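Local coordinates for protein cytokinin riboside 5'-monophosphate phosphoribohydrolase (Corynebacterium glutamicum, PDB 5WQ3) that belongs to the LOG-like family of the SLOG clan and adopts a Rossmann-like alpha/beta fold built on a parallel sheet, at residues I196-T201 with M229-L235; M67-V73 with A99-T105; N193-V197 with F241-H246. All blocks are in the same frame, centred on the assembly; numbering follows the deposited sequence.

How the contacts relate
Local beta-alpha-beta closures and a final covering helix together illustrate how a parallel alpha/beta sheet is assembled. From the N terminus, contact 2 comes first and is complete in itself: 67-73 meets 99-105 once helix 84-98 has carried the chain back along the sheet. Much later, 193-197 opens contact 3, and contact 1 starts from the same strand, sharing Ile196 and Val197. Contact 1 closes first, at 229-235, and so nests inside contact 3, which closes at 241-246. Strand 166-168 separates strands 70-74 and 196-199, yet helix 235-246 bridges the two regions: Tyr101 OH of contact 2 probably hydrogen-bonds His246 ND1 of contact 3 at 2.8 Å.

Contact 1 (I196-T201 with M229-L235); sequences IVLIGT and MLVTDDL. With PGE (triethylene glycol), chain M.
A pair of hydrogen bonds beyond the strand ends singles out this parallel pairing at the edge of the Rossmann-like sheet: the Asp233 carboxylate takes Thr201 N on OD1 (3.0 Å) and Thr201 OG1 on OD2 (2.6 Å). Thr201 (chi1 p) begins helix 201-216, and Gly200, at phi/psi 114/94, is its N-cap residue. Strands 196-199 and 230-232 run 4.7 Å apart at 20°, with Val197 beside Leu230, Leu198 beside Val231 and Ile199 beside Thr232. Four hydrogen bonds join them: Leu230 N to Ile196 O (3.1 Å), Leu198 N to Leu230 O (2.7 Å), Thr232 N to Leu198 O (3.0 Å) and Gly200 N to Thr232 O (3.1 Å). Val197, Ile199 and Leu230 face helix 235-246. On the reverse face Leu198 (m, t) sets CD1 3.8 Å from Met229 SD, while helix 201-216 covers Leu198 and Val231. Thr232 OG1, also hydrogen-bonded to Gln237 OE1, accepts from Asp234 N at 2.9 Å, an ST turn. Triethylene glycol O4 hydrogen-bonds weakly to Val231 O at 2.9 Å.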
# COMPACT_ATOMS: atom_id res chain seq x y z
N ILE C 196 -65.85 23.97 24.36
CA ILE C 196 -64.68 23.18 24.46
C ILE C 196 -65.18 21.78 24.32
O ILE C 196 -66.08 21.36 25.09
CB ILE C 196 -63.97 23.34 25.82
CG1 ILE C 196 -63.50 24.80 26.05
CG2 ILE C 196 -62.81 22.33 25.89
CD1 ILE C 196 -63.05 25.06 27.46
N VAL C 197 -64.64 21.07 23.35
CA VAL C 197 -65.12 19.70 23.10
C VAL C 197 -63.98 18.73 23.09
O VAL C 197 -62.91 19.04 22.51
CB VAL C 197 -65.82 19.57 21.74
CG1 VAL C 197 -66.40 18.16 21.59
CG2 VAL C 197 -66.90 20.61 21.61
N LEU C 198 -64.17 17.56 23.76
CA LEU C 198 -63.16 16.50 23.70
C LEU C 198 -63.75 15.34 22.89
O LEU C 198 -64.85 14.91 23.18
CB LEU C 198 -62.68 16.01 25.13
CG LEU C 198 -62.37 17.09 26.25
CD1 LEU C 198 -61.95 16.46 27.54
CD2 LEU C 198 -61.29 18.09 25.85
N ILE C 199 -63.01 14.82 21.93
CA ILE C 199 -63.42 13.71 21.10
C ILE C 199 -62.70 12.44 21.48
O ILE C 199 -61.53 12.40 21.43
CB ILE C 199 -63.11 13.97 19.63
CG1 ILE C 199 -63.69 15.31 19.17
CG2 ILE C 199 -63.53 12.81 18.77
CD1 ILE C 199 -65.16 15.37 18.97
N GLY C 200 -63.45 11.39 21.79
CA GLY C 200 -62.88 10.14 22.19
C GLY C 200 -63.25 9.91 23.63
O GLY C 200 -62.59 10.37 24.54
N THR C 201 -64.34 9.19 23.84
CA THR C 201 -64.89 9.10 25.16
C THR C 201 -64.01 8.20 25.99
O THR C 201 -63.81 8.42 27.14
CB THR C 201 -66.31 8.52 25.18
OG1 THR C 201 -66.36 7.38 24.33
CG2 THR C 201 -67.32 9.54 24.80
N MET C 229 -67.65 21.31 29.32
CA MET C 229 -67.05 20.65 28.17
C MET C 229 -67.96 19.54 27.69
O MET C 229 -68.46 18.77 28.47
CB MET C 229 -65.76 19.93 28.53
CG MET C 229 -64.65 20.79 28.99
SD MET C 229 -63.12 19.83 28.95
CE MET C 229 -63.15 19.26 30.65
N LEU C 230 -68.02 19.33 26.42
CA LEU C 230 -68.65 18.14 25.91
C LEU C 230 -67.58 17.13 25.64
O LEU C 230 -66.54 17.46 25.07
CB LEU C 230 -69.36 18.45 24.61
CG LEU C 230 -69.87 17.28 23.83
CD1 LEU C 230 -70.90 16.46 24.61
CD2 LEU C 230 -70.42 17.80 22.53
N VAL C 231 -67.80 15.89 26.07
CA VAL C 231 -66.99 14.75 25.68
C VAL C 231 -67.83 13.76 24.84
O VAL C 231 -68.81 13.26 25.36
CB VAL C 231 -66.45 13.97 26.94
CG1 VAL C 231 -65.48 12.89 26.52
CG2 VAL C 231 -65.81 14.89 27.97
N THR C 232 -67.46 13.45 23.61
CA THR C 232 -68.31 12.64 22.76
C THR C 232 -67.51 11.97 21.69
O THR C 232 -66.38 12.37 21.41
CB THR C 232 -69.40 13.50 22.09
OG1 THR C 232 -70.23 12.66 21.31
CG2 THR C 232 -68.72 14.62 21.13
N ASP C 233 -68.09 10.93 21.09
CA ASP C 233 -67.55 10.34 19.86
C ASP C 233 -68.30 10.74 18.62
O ASP C 233 -67.96 10.31 17.50
CB ASP C 233 -67.59 8.82 19.98
CG ASP C 233 -66.62 8.32 21.02
OD1 ASP C 233 -65.47 8.88 21.11
OD2 ASP C 233 -66.99 7.40 21.76
N ASP C 234 -69.40 11.50 18.79
CA ASP C 234 -70.28 11.81 17.66
C ASP C 234 -69.86 13.20 17.17
O ASP C 234 -70.06 14.16 17.85
CB ASP C 234 -71.71 11.84 18.14
CG ASP C 234 -72.71 12.04 17.02
OD1 ASP C 234 -72.51 12.90 16.16
OD2 ASP C 234 -73.74 11.34 17.01
N LEU C 235 -69.29 13.25 15.99
CA LEU C 235 -68.79 14.50 15.43
C LEU C 235 -69.90 15.46 15.06
O LEU C 235 -69.71 16.67 15.13
CB LEU C 235 -67.96 14.20 14.22
CG LEU C 235 -66.79 13.25 14.45
CD1 LEU C 235 -66.12 12.90 13.14
CD2 LEU C 235 -65.77 13.81 15.44
O4 PGE M . -70.51 10.96 25.71
C6 PGE M . -71.35 11.77 24.91
C5 PGE M . -72.22 12.59 25.86
O3 PGE M . -73.19 13.31 25.10
O HOH W 1 -64.17 6.33 22.34

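Contact 2 (M67-V73 with A99-T105)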
# COMPACT_ATOMS: atom_id res chain seq x y z
N MET C 67 -59.91 37.29 9.99
CA MET C 67 -60.42 35.89 10.01
C MET C 67 -61.94 35.85 10.16
O MET C 67 -62.53 36.58 10.93
CB MET C 67 -59.80 35.09 11.16
CG MET C 67 -58.45 34.48 10.94
SD MET C 67 -58.41 33.05 9.80
CE MET C 67 -59.26 31.74 10.63
N PRO C 68 -62.57 34.97 9.41
CA PRO C 68 -63.96 34.66 9.68
C PRO C 68 -64.10 33.77 10.94
O PRO C 68 -63.11 33.35 11.51
CB PRO C 68 -64.34 33.80 8.45
CG PRO C 68 -63.05 33.09 8.12
CD PRO C 68 -61.99 34.12 8.36
N LYS C 69 -65.32 33.47 11.34
CA LYS C 69 -65.50 32.60 12.50
C LYS C 69 -64.72 31.27 12.34
O LYS C 69 -64.57 30.75 11.23
CB LYS C 69 -66.99 32.42 12.79
CG LYS C 69 -67.65 31.46 11.82
CD LYS C 69 -69.09 31.27 12.33
CE LYS C 69 -69.95 30.67 11.26
NZ LYS C 69 -71.33 30.77 11.75
N ALA C 70 -64.19 30.74 13.44
CA ALA C 70 -63.18 29.70 13.41
C ALA C 70 -63.19 28.85 14.65
O ALA C 70 -63.54 29.35 15.73
CB ALA C 70 -61.80 30.31 13.19
N VAL C 71 -62.83 27.56 14.46
CA VAL C 71 -62.57 26.62 15.49
C VAL C 71 -61.12 26.16 15.40
O VAL C 71 -60.66 25.82 14.33
CB VAL C 71 -63.49 25.41 15.33
CG1 VAL C 71 -63.24 24.40 16.44
CG2 VAL C 71 -64.93 25.90 15.37
N THR C 72 -60.45 26.08 16.54
CA THR C 72 -59.14 25.47 16.65
C THR C 72 -59.28 24.01 17.02
O THR C 72 -59.97 23.67 17.93
CB THR C 72 -58.21 26.17 17.68
OG1 THR C 72 -58.04 27.53 17.38
CG2 THR C 72 -56.85 25.53 17.67
N VAL C 73 -58.59 23.17 16.30
CA VAL C 73 -58.56 21.68 16.63
C VAL C 73 -57.09 21.29 16.96
O VAL C 73 -56.17 21.65 16.23
CB VAL C 73 -59.05 20.81 15.44
CG1 VAL C 73 -59.19 19.33 15.84
CG2 VAL C 73 -60.38 21.35 14.95
N ALA C 99 -70.45 23.76 8.59
CA ALA C 99 -71.09 24.68 9.50
C ALA C 99 -70.55 26.08 9.37
O ALA C 99 -70.83 26.87 10.23
CB ALA C 99 -71.02 24.24 10.95
N ASP C 100 -69.87 26.38 8.27
CA ASP C 100 -69.29 27.67 7.98
C ASP C 100 -68.18 28.14 8.94
O ASP C 100 -68.01 29.34 9.12
CB ASP C 100 -70.38 28.73 7.83
CG ASP C 100 -71.48 28.27 6.85
OD1 ASP C 100 -71.12 27.74 5.77
OD2 ASP C 100 -72.68 28.37 7.22
N TYR C 101 -67.43 27.21 9.50
CA TYR C 101 -66.23 27.58 10.34
C TYR C 101 -64.93 27.41 9.56
O TYR C 101 -64.77 26.49 8.82
CB TYR C 101 -66.16 26.76 11.64
CG TYR C 101 -67.24 27.16 12.62
CD1 TYR C 101 -67.05 28.24 13.47
CD2 TYR C 101 -68.43 26.45 12.72
CE1 TYR C 101 -67.99 28.60 14.39
CE2 TYR C 101 -69.39 26.80 13.60
CZ TYR C 101 -69.20 27.89 14.41
OH TYR C 101 -70.15 28.22 15.32
N ALA C 102 -64.03 28.34 9.70
CA ALA C 102 -62.60 28.06 9.42
C ALA C 102 -62.06 27.07 10.45
O ALA C 102 -62.54 27.04 11.56
CB ALA C 102 -61.77 29.35 9.47
N VAL C 103 -61.08 26.25 10.05
CA VAL C 103 -60.50 25.26 10.90
C VAL C 103 -59.03 25.63 11.03
O VAL C 103 -58.33 25.74 10.00
CB VAL C 103 -60.64 23.89 10.27
CG1 VAL C 103 -59.81 22.84 10.98
CG2 VAL C 103 -62.13 23.52 10.23
N VAL C 104 -58.62 25.88 12.26
CA VAL C 104 -57.28 26.30 12.62
C VAL C 104 -56.60 25.19 13.40
O VAL C 104 -57.19 24.65 14.37
CB VAL C 104 -57.34 27.51 13.54
CG1 VAL C 104 -55.95 28.06 13.87
CG2 VAL C 104 -58.19 28.57 12.90
N THR C 105 -55.35 24.86 13.00
CA THR C 105 -54.54 23.87 13.74
C THR C 105 -53.15 24.39 14.00
O THR C 105 -52.75 25.37 13.41
CB THR C 105 -54.34 22.60 12.95
OG1 THR C 105 -53.59 22.90 11.74
CG2 THR C 105 -55.63 21.98 12.62
O HOH W 2 -72.24 29.41 14.18
O HOH W 3 -65.90 31.11 8.73
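This is a parallel strand pairing inside the sheet, the closure of the beta-alpha-beta unit formed by strand 70-74, helix 84-98 and strand 102-105. The strand axes approach to 4.6 Å and diverge by 31°, with Ala70 beside Ala102, Val71 beside Val103 and Thr72 beside Val104. The bonding has the alternating pattern of parallel strands: Lys69 O accepts from Ala102 N (2.9 Å), Val71 N donates to Ala102 O (3.0 Å), Val71 O accepts from Val104 N (2.9 Å), and Val73 N donates to Val104 O (2.8 Å). Val71 thus turns both N and O to this strand, while Ala70 and Thr72 pair with strand 166-168 and the residues leading into it.

On the face of Ala70, Ala102 and Val104 the methyls meet, Ala70 CB lying 3.8 Å from Ala102 CB, and Met67 folds back so that its CE sits 3.7 Å from Ala102 CB. On the other, Val71 and Val103 pack against Leu96 of helix 84-98. That helix ends in a Schellman motif whose C-prime residue, Asp100, has positive phi, and the chain turns there into the second strand.

Just before that strand, Tyr101 is held between Lys69 and Val71. Lys69 CE lies over one face, 4.2 Å from the ring centroid, with NZ in a cation-pi contact at 4.8 Å; Val71 CG2 approaches the opposite side, off-centre, at 4.1 Å. A water joins Lys69 NZ (2.9 Å) to Tyr101 OH (2.7 Å). The chemistry passes from largely apolar strands to a hydrated end, where Tyr101 packs its ring against lysine and valine while its hydroxyl bonds to water and His246.

Contact 3 (N193-V197 with F241-H246); sequences NFPIV and FIVDAH
Packing of the last helix on a strand's entrance shows how one proline can gather residues i, i+1, i+4 and i+5 of a helix around it. Segment 193-197 leaves Asn193 in a left-handed conformation (phi/psi 60/51), then extends through Pro195 into strand 196-199; 241-246 is helical, with Ala245 N bonded to Phe241 O at 2.9 Å. Apolar van der Waals contacts bury Pro195 and Val197 under it. Phe241 (chi1 t) comes first, its CE2 3.7 Å from Pro195 CB and its CD2 3.9 Å from Val197 CG2. One residue on, Ile242 (m, t) brings CG1 to 4.2 Å from Val197 CG2. Ala245 sets CB 3.8 Å from Pro195 CG, while a water joins its O (2.7 Å) to Asn193 ND2 (2.8 Å). Last comes His246, NE2 3.5 Å from Pro195 CD; ND1 bonds to Tyr101 OH and NE2 to Gln164 O. The helix thereby covers the Val197 face of the sheet, with Leu230 beside Phe241, Val167 beneath Ile242, and helix 173-188 against Ile196 on the reverse face.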
# COMPACT_ATOMS: atom_id res chain seq x y z
N ASN C 193 -68.30 32.44 25.81
CA ASN C 193 -69.04 31.76 24.76
C ASN C 193 -68.07 30.99 23.88
O ASN C 193 -68.05 31.15 22.62
CB ASN C 193 -69.83 32.73 23.90
CG ASN C 193 -70.88 33.51 24.69
OD1 ASN C 193 -70.92 34.75 24.66
ND2 ASN C 193 -71.78 32.78 25.35
N PHE C 194 -67.23 30.20 24.56
CA PHE C 194 -66.06 29.58 23.93
C PHE C 194 -66.18 28.10 24.25
O PHE C 194 -65.65 27.68 25.22
CB PHE C 194 -64.78 30.17 24.50
CG PHE C 194 -63.57 29.96 23.64
CD1 PHE C 194 -62.99 28.70 23.51
CD2 PHE C 194 -62.98 31.03 22.97
CE1 PHE C 194 -61.90 28.49 22.69
CE2 PHE C 194 -61.86 30.83 22.15
CZ PHE C 194 -61.31 29.55 22.02
N PRO C 195 -66.91 27.36 23.44
CA PRO C 195 -67.15 25.93 23.76
C PRO C 195 -65.89 25.06 23.60
O PRO C 195 -64.98 25.35 22.81
CB PRO C 195 -68.26 25.53 22.79
CG PRO C 195 -68.15 26.52 21.68
CD PRO C 195 -67.76 27.79 22.34
N ILE C 196 -65.85 23.97 24.36
CA ILE C 196 -64.68 23.18 24.46
C ILE C 196 -65.18 21.78 24.32
O ILE C 196 -66.08 21.36 25.09
CB ILE C 196 -63.97 23.34 25.82
CG1 ILE C 196 -63.50 24.80 26.05
CG2 ILE C 196 -62.81 22.33 25.89
CD1 ILE C 196 -63.05 25.06 27.46
N VAL C 197 -64.64 21.07 23.35
CA VAL C 197 -65.12 19.70 23.10
C VAL C 197 -63.98 18.73 23.09
O VAL C 197 -62.91 19.04 22.51
CB VAL C 197 -65.82 19.57 21.74
CG1 VAL C 197 -66.40 18.16 21.59
CG2 VAL C 197 -66.90 20.61 21.61
N PHE C 241 -72.95 21.20 19.15
CA PHE C 241 -72.72 21.82 20.44
C PHE C 241 -72.10 23.22 20.22
O PHE C 241 -72.46 24.17 20.82
CB PHE C 241 -71.77 20.95 21.19
CG PHE C 241 -71.47 21.40 22.58
CD1 PHE C 241 -72.32 21.09 23.63
CD2 PHE C 241 -70.29 22.10 22.84
CE1 PHE C 241 -72.01 21.49 24.94
CE2 PHE C 241 -69.97 22.48 24.10
CZ PHE C 241 -70.82 22.16 25.18
N ILE C 242 -71.20 23.30 19.31
CA ILE C 242 -70.51 24.59 18.97
C ILE C 242 -71.46 25.60 18.34
O ILE C 242 -71.61 26.73 18.82
CB ILE C 242 -69.30 24.28 18.07
CG1 ILE C 242 -68.34 23.39 18.86
CG2 ILE C 242 -68.55 25.57 17.61
CD1 ILE C 242 -67.15 22.90 18.06
N VAL C 243 -72.13 25.19 17.28
CA VAL C 243 -73.17 26.02 16.67
C VAL C 243 -74.19 26.58 17.67
O VAL C 243 -74.47 27.80 17.71
CB VAL C 243 -73.92 25.23 15.57
CG1 VAL C 243 -75.20 25.97 15.16
CG2 VAL C 243 -72.99 24.95 14.41
N ASP C 244 -74.72 25.68 18.50
CA ASP C 244 -75.68 26.06 19.48
C ASP C 244 -75.08 26.99 20.51
O ASP C 244 -75.71 27.95 20.94
CB ASP C 244 -76.27 24.83 20.22
CG ASP C 244 -77.24 24.08 19.37
OD1 ASP C 244 -77.51 24.57 18.24
OD2 ASP C 244 -77.70 22.95 19.77
N ALA C 245 -73.86 26.71 20.94
CA ALA C 245 -73.22 27.60 21.90
C ALA C 245 -73.01 29.01 21.32
O ALA C 245 -72.98 29.98 22.07
CB ALA C 245 -71.89 27.03 22.32
N HIS C 246 -72.87 29.14 20.02
CA HIS C 246 -72.55 30.44 19.40
C HIS C 246 -73.79 31.19 18.96
O HIS C 246 -73.71 32.29 18.50
CB HIS C 246 -71.65 30.24 18.21
CG HIS C 246 -70.23 29.98 18.58
ND1 HIS C 246 -69.34 29.40 17.72
CD2 HIS C 246 -69.55 30.25 19.71
CE1 HIS C 246 -68.17 29.32 18.31
NE2 HIS C 246 -68.28 29.82 19.52
O HOH W 4 -71.98 30.07 24.55